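Local atomic coordinates of acyl-CoA hydrolase (Bacillus cereus, PDB entry 1Y7U), a protein that probably hydrolyses the thioester bond of long-chain fatty acyl-CoAs, and binds coenzyme A and calcium. Residues D71-V76 and K112-T117. Residues are numbered along the deposited sequence; the frame is centred on the assembly and turned at random.
With COA (coenzyme A), chain J; SO4 (sulfate ion), chain E.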
loop_
_atom_site.group_PDB
_atom_site.type_symbol
_atom_site.label_atom_id
_atom_site.label_comp_id
_atom_site.label_asym_id
_atom_site.label_seq_id
_atom_site.Cartn_x
_atom_site.Cartn_y
_atom_site.Cartn_z
ATOM N N ASP A 71 -24.230 -7.319 -7.608
ATOM C CA ASP A 71 -24.331 -8.741 -7.294
ATOM C C ASP A 71 -23.048 -9.421 -7.724
ATOM O O ASP A 71 -22.632 -9.283 -8.870
ATOM C CB ASP A 71 -25.485 -9.410 -8.045
ATOM C CG ASP A 71 -26.827 -9.107 -7.445
ATOM O OD1 ASP A 71 -27.040 -9.428 -6.258
ATOM O OD2 ASP A 71 -27.678 -8.549 -8.166
ATOM N N PHE A 72 -22.418 -10.154 -6.821
ATOM C CA PHE A 72 -21.198 -10.850 -7.181
ATOM C C PHE A 72 -21.578 -12.230 -7.697
ATOM O O PHE A 72 -21.674 -13.201 -6.950
ATOM C CB PHE A 72 -20.239 -10.896 -5.982
ATOM C CG PHE A 72 -19.753 -9.529 -5.561
ATOM C CD1 PHE A 72 -20.288 -8.893 -4.437
ATOM C CD2 PHE A 72 -18.838 -8.823 -6.359
ATOM C CE1 PHE A 72 -19.926 -7.569 -4.118
ATOM C CE2 PHE A 72 -18.472 -7.503 -6.046
ATOM C CZ PHE A 72 -19.015 -6.874 -4.929
ATOM N N LEU A 73 -21.808 -12.274 -9.005
ATOM C CA LEU A 73 -22.224 -13.469 -9.730
ATOM C C LEU A 73 -21.331 -14.689 -9.564
ATOM O O LEU A 73 -21.829 -15.794 -9.405
ATOM C CB LEU A 73 -22.390 -13.117 -11.210
ATOM C CG LEU A 73 -23.312 -11.892 -11.372
ATOM C CD1 LEU A 73 -23.405 -11.486 -12.831
ATOM C CD2 LEU A 73 -24.700 -12.197 -10.803
ATOM N N HIS A 74 -20.016 -14.503 -9.613
ATOM C CA HIS A 74 -19.090 -15.617 -9.433
ATOM C C HIS A 74 -17.925 -15.131 -8.618
ATOM O O HIS A 74 -17.708 -13.928 -8.483
ATOM C CB HIS A 74 -18.546 -16.137 -10.764
ATOM C CG HIS A 74 -19.599 -16.654 -11.689
ATOM N ND1 HIS A 74 -20.196 -15.867 -12.649
ATOM C CD2 HIS A 74 -20.183 -17.870 -11.783
ATOM C CE1 HIS A 74 -21.102 -16.576 -13.297
ATOM N NE2 HIS A 74 -21.114 -17.794 -12.790
ATOM N N PRO A 75 -17.154 -16.057 -8.051
ATOM C CA PRO A 75 -16.005 -15.643 -7.256
ATOM C C PRO A 75 -14.835 -15.372 -8.185
ATOM O O PRO A 75 -14.799 -15.876 -9.303
ATOM C CB PRO A 75 -15.756 -16.858 -6.376
ATOM C CG PRO A 75 -16.067 -17.977 -7.308
ATOM C CD PRO A 75 -17.367 -17.510 -7.934
ATOM N N VAL A 76 -13.896 -14.557 -7.722
ATOM C CA VAL A 76 -12.693 -14.247 -8.473
ATOM C C VAL A 76 -11.582 -14.749 -7.567
ATOM O O VAL A 76 -11.352 -14.194 -6.494
ATOM C CB VAL A 76 -12.544 -12.756 -8.675
ATOM C CG1 VAL A 76 -11.273 -12.465 -9.465
ATOM C CG2 VAL A 76 -13.772 -12.218 -9.382
ATOM N N LYS A 112 -13.307 -17.044 -19.594
ATOM C CA LYS A 112 -13.676 -15.750 -19.036
ATOM C C LYS A 112 -15.118 -15.850 -18.573
ATOM O O LYS A 112 -15.827 -16.786 -18.929
ATOM C CB LYS A 112 -13.606 -14.651 -20.090
ATOM C CG LYS A 112 -12.262 -14.404 -20.686
ATOM C CD LYS A 112 -12.354 -13.259 -21.676
ATOM C CE LYS A 112 -10.992 -12.922 -22.263
ATOM N NZ LYS A 112 -11.072 -11.776 -23.223
ATOM N N ARG A 113 -15.542 -14.885 -17.769
ATOM C CA ARG A 113 -16.920 -14.813 -17.306
ATOM C C ARG A 113 -17.085 -13.537 -16.521
ATOM O O ARG A 113 -16.177 -13.122 -15.803
ATOM C CB ARG A 113 -17.310 -16.023 -16.468
ATOM C CG ARG A 113 -16.518 -16.248 -15.228
ATOM C CD ARG A 113 -17.117 -17.433 -14.501
ATOM N NE ARG A 113 -16.414 -17.752 -13.269
ATOM C CZ ARG A 113 -16.803 -18.696 -12.418
ATOM N NH1 ARG A 113 -17.894 -19.410 -12.670
ATOM N NH2 ARG A 113 -16.100 -18.932 -11.318
ATOM N N ILE A 114 -18.237 -12.899 -16.684
ATOM C CA ILE A 114 -18.487 -11.646 -16.002
ATOM C C ILE A 114 -18.887 -11.891 -14.544
ATOM O O ILE A 114 -19.904 -12.515 -14.260
ATOM C CB ILE A 114 -19.533 -10.782 -16.804
ATOM C CG1 ILE A 114 -20.746 -10.472 -15.952
ATOM C CG2 ILE A 114 -19.922 -11.466 -18.084
ATOM C CD1 ILE A 114 -20.464 -9.416 -14.909
ATOM N N ALA A 115 -18.050 -11.404 -13.626
ATOM C CA ALA A 115 -18.262 -11.575 -12.192
ATOM C C ALA A 115 -19.161 -10.527 -11.572
ATOM O O ALA A 115 -19.721 -10.749 -10.501
ATOM C CB ALA A 115 -16.930 -11.582 -11.468
ATOM N N ALA A 116 -19.290 -9.383 -12.234
ATOM C CA ALA A 116 -20.137 -8.312 -11.726
ATOM C C ALA A 116 -20.216 -7.145 -12.700
ATOM O O ALA A 116 -19.317 -6.948 -13.523
ATOM C CB ALA A 116 -19.603 -7.813 -10.381
ATOM N N THR A 117 -21.303 -6.385 -12.598
ATOM C CA THR A 117 -21.512 -5.195 -13.413
ATOM C C THR A 117 -22.259 -4.195 -12.544
ATOM O O THR A 117 -22.791 -4.550 -11.495
ATOM C CB THR A 117 -22.382 -5.464 -14.646
ATOM O OG1 THR A 117 -23.701 -5.815 -14.225
ATOM C CG2 THR A 117 -21.794 -6.579 -15.485
HETATM N N1A COA J . -27.413 -11.682 -2.928
HETATM C C2A COA J . -27.759 -11.987 -1.696
HETATM N N3A COA J . -27.827 -13.261 -1.390
HETATM C C4A COA J . -27.595 -14.187 -2.253
HETATM C C5A COA J . -27.233 -13.882 -3.454
HETATM C C6A COA J . -27.146 -12.623 -3.799
HETATM N N6A COA J . -26.793 -12.262 -4.984
HETATM N N7A COA J . -27.028 -14.952 -4.091
HETATM C C8A COA J . -27.230 -15.917 -3.267
HETATM N N9A COA J . -27.602 -15.472 -2.102
HETATM C C1B COA J . -28.032 -16.198 -0.903
HETATM C C2B COA J . -29.246 -16.980 -1.085
HETATM O O2B COA J . -30.274 -16.174 -0.711
HETATM C C3B COA J . -29.142 -17.958 -0.015
HETATM O O3B COA J . -29.525 -17.319 1.135
HETATM P P3B COA J . -30.219 -18.031 2.291
HETATM O O7A COA J . -30.153 -17.329 3.462
HETATM O O8A COA J . -29.714 -19.305 2.452
HETATM O O9A COA J . -31.586 -18.055 2.118
HETATM C C4B COA J . -27.722 -18.313 -0.105
HETATM O O4B COA J . -27.144 -17.165 -0.514
HETATM C C5B COA J . -27.510 -19.053 -1.375
HETATM O O5B COA J . -27.799 -20.380 -1.371
HETATM P P1A COA J . -27.290 -21.056 -2.572
HETATM O O1A COA J . -28.205 -20.846 -3.613
HETATM O O2A COA J . -27.043 -22.385 -2.183
HETATM O O3A COA J . -26.015 -20.323 -2.944
HETATM P P2A COA J . -25.502 -20.241 -4.387
HETATM O O4A COA J . -26.407 -19.775 -5.398
HETATM O O5A COA J . -24.469 -21.147 -4.761
HETATM O O6A COA J . -24.852 -18.896 -4.308
HETATM C CBP COA J . -22.953 -17.625 -3.519
HETATM C CCP COA J . -23.951 -18.718 -3.296
HETATM C CDP COA J . -23.473 -16.337 -3.031
HETATM C CEP COA J . -21.898 -18.069 -2.621
HETATM C CAP COA J . -22.356 -17.432 -4.888
HETATM O OAP COA J . -23.113 -16.501 -5.535
HETATM C C9P COA J . -20.988 -16.885 -4.890
HETATM O O9P COA J . -19.915 -17.605 -4.469
HETATM N N8P COA J . -20.861 -15.687 -5.281
HETATM C C7P COA J . -19.619 -15.059 -5.249
HETATM C C6P COA J . -19.313 -14.269 -4.018
HETATM C C5P COA J . -17.881 -13.981 -3.947
HETATM O O5P COA J . -17.141 -14.755 -3.516
HETATM N N4P COA J . -17.462 -12.898 -4.418
HETATM C C3P COA J . -16.804 -11.898 -3.702
HETATM C C2P COA J . -16.211 -11.010 -4.740
HETATM S S1P COA J . -15.808 -11.885 -6.210
HETATM S S SO4 E . -16.250 -21.760 -8.800
HETATM O O1 SO4 E . -14.840 -21.258 -8.924
HETATM O O2 SO4 E . -16.395 -23.028 -9.585
HETATM O O3 SO4 E . -16.539 -21.981 -7.342
HETATM O O4 SO4 E . -17.248 -20.783 -9.354
HETATM O O HOH W 1 -24.997 -5.938 -10.181
HETATM O O HOH W 2 -23.503 -7.934 -11.073
#
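The first part of strand 112-125 (112-117) and the end of strand 61-71 run antiparallel but have parted here, and two waters bridge D71 N to T117 O and D71 O to T117 N. One weak hydrogen bond crosses, L73 N to A115 O (3.0 Å, 125° at the hydrogen); the same N-H also weakly closes the inverse gamma turn centred on F72 onto D71 O. A115 and A116, facing V102, form a classic beta bulge. R113, its CG crowded between backbone N and carbonyl carbon (chi1 60°) and its chain extended from CG to NE, crosses H74 obliquely: CD makes a CH-pi contact over one imidazole face, 3.9 Å from the centroid, while H74 CB sits over the guanidinium centre. R113 NH2 donates a nearly straight hydrogen bond (2.9 Å) to O4 of a sulfate, probably from the crystallisation liquor. L73 and I114 lie side by side; V76 CG2 rests on A115 CB (3.8 Å). D71 OD1 accepts a hydrogen bond from coenzyme A N6A (3.1 Å), and OD2 is hydrogen-bonded to S165 OG of the second subunit. F72 O accepts a weak one from pantetheine N8P. With H74 O and V76 beside thiol S1P, and R93, T94 and S95 of the second subunit binding the cofactor, this loop walls the interfacial coenzyme A site of a hotdog-fold thioesterase.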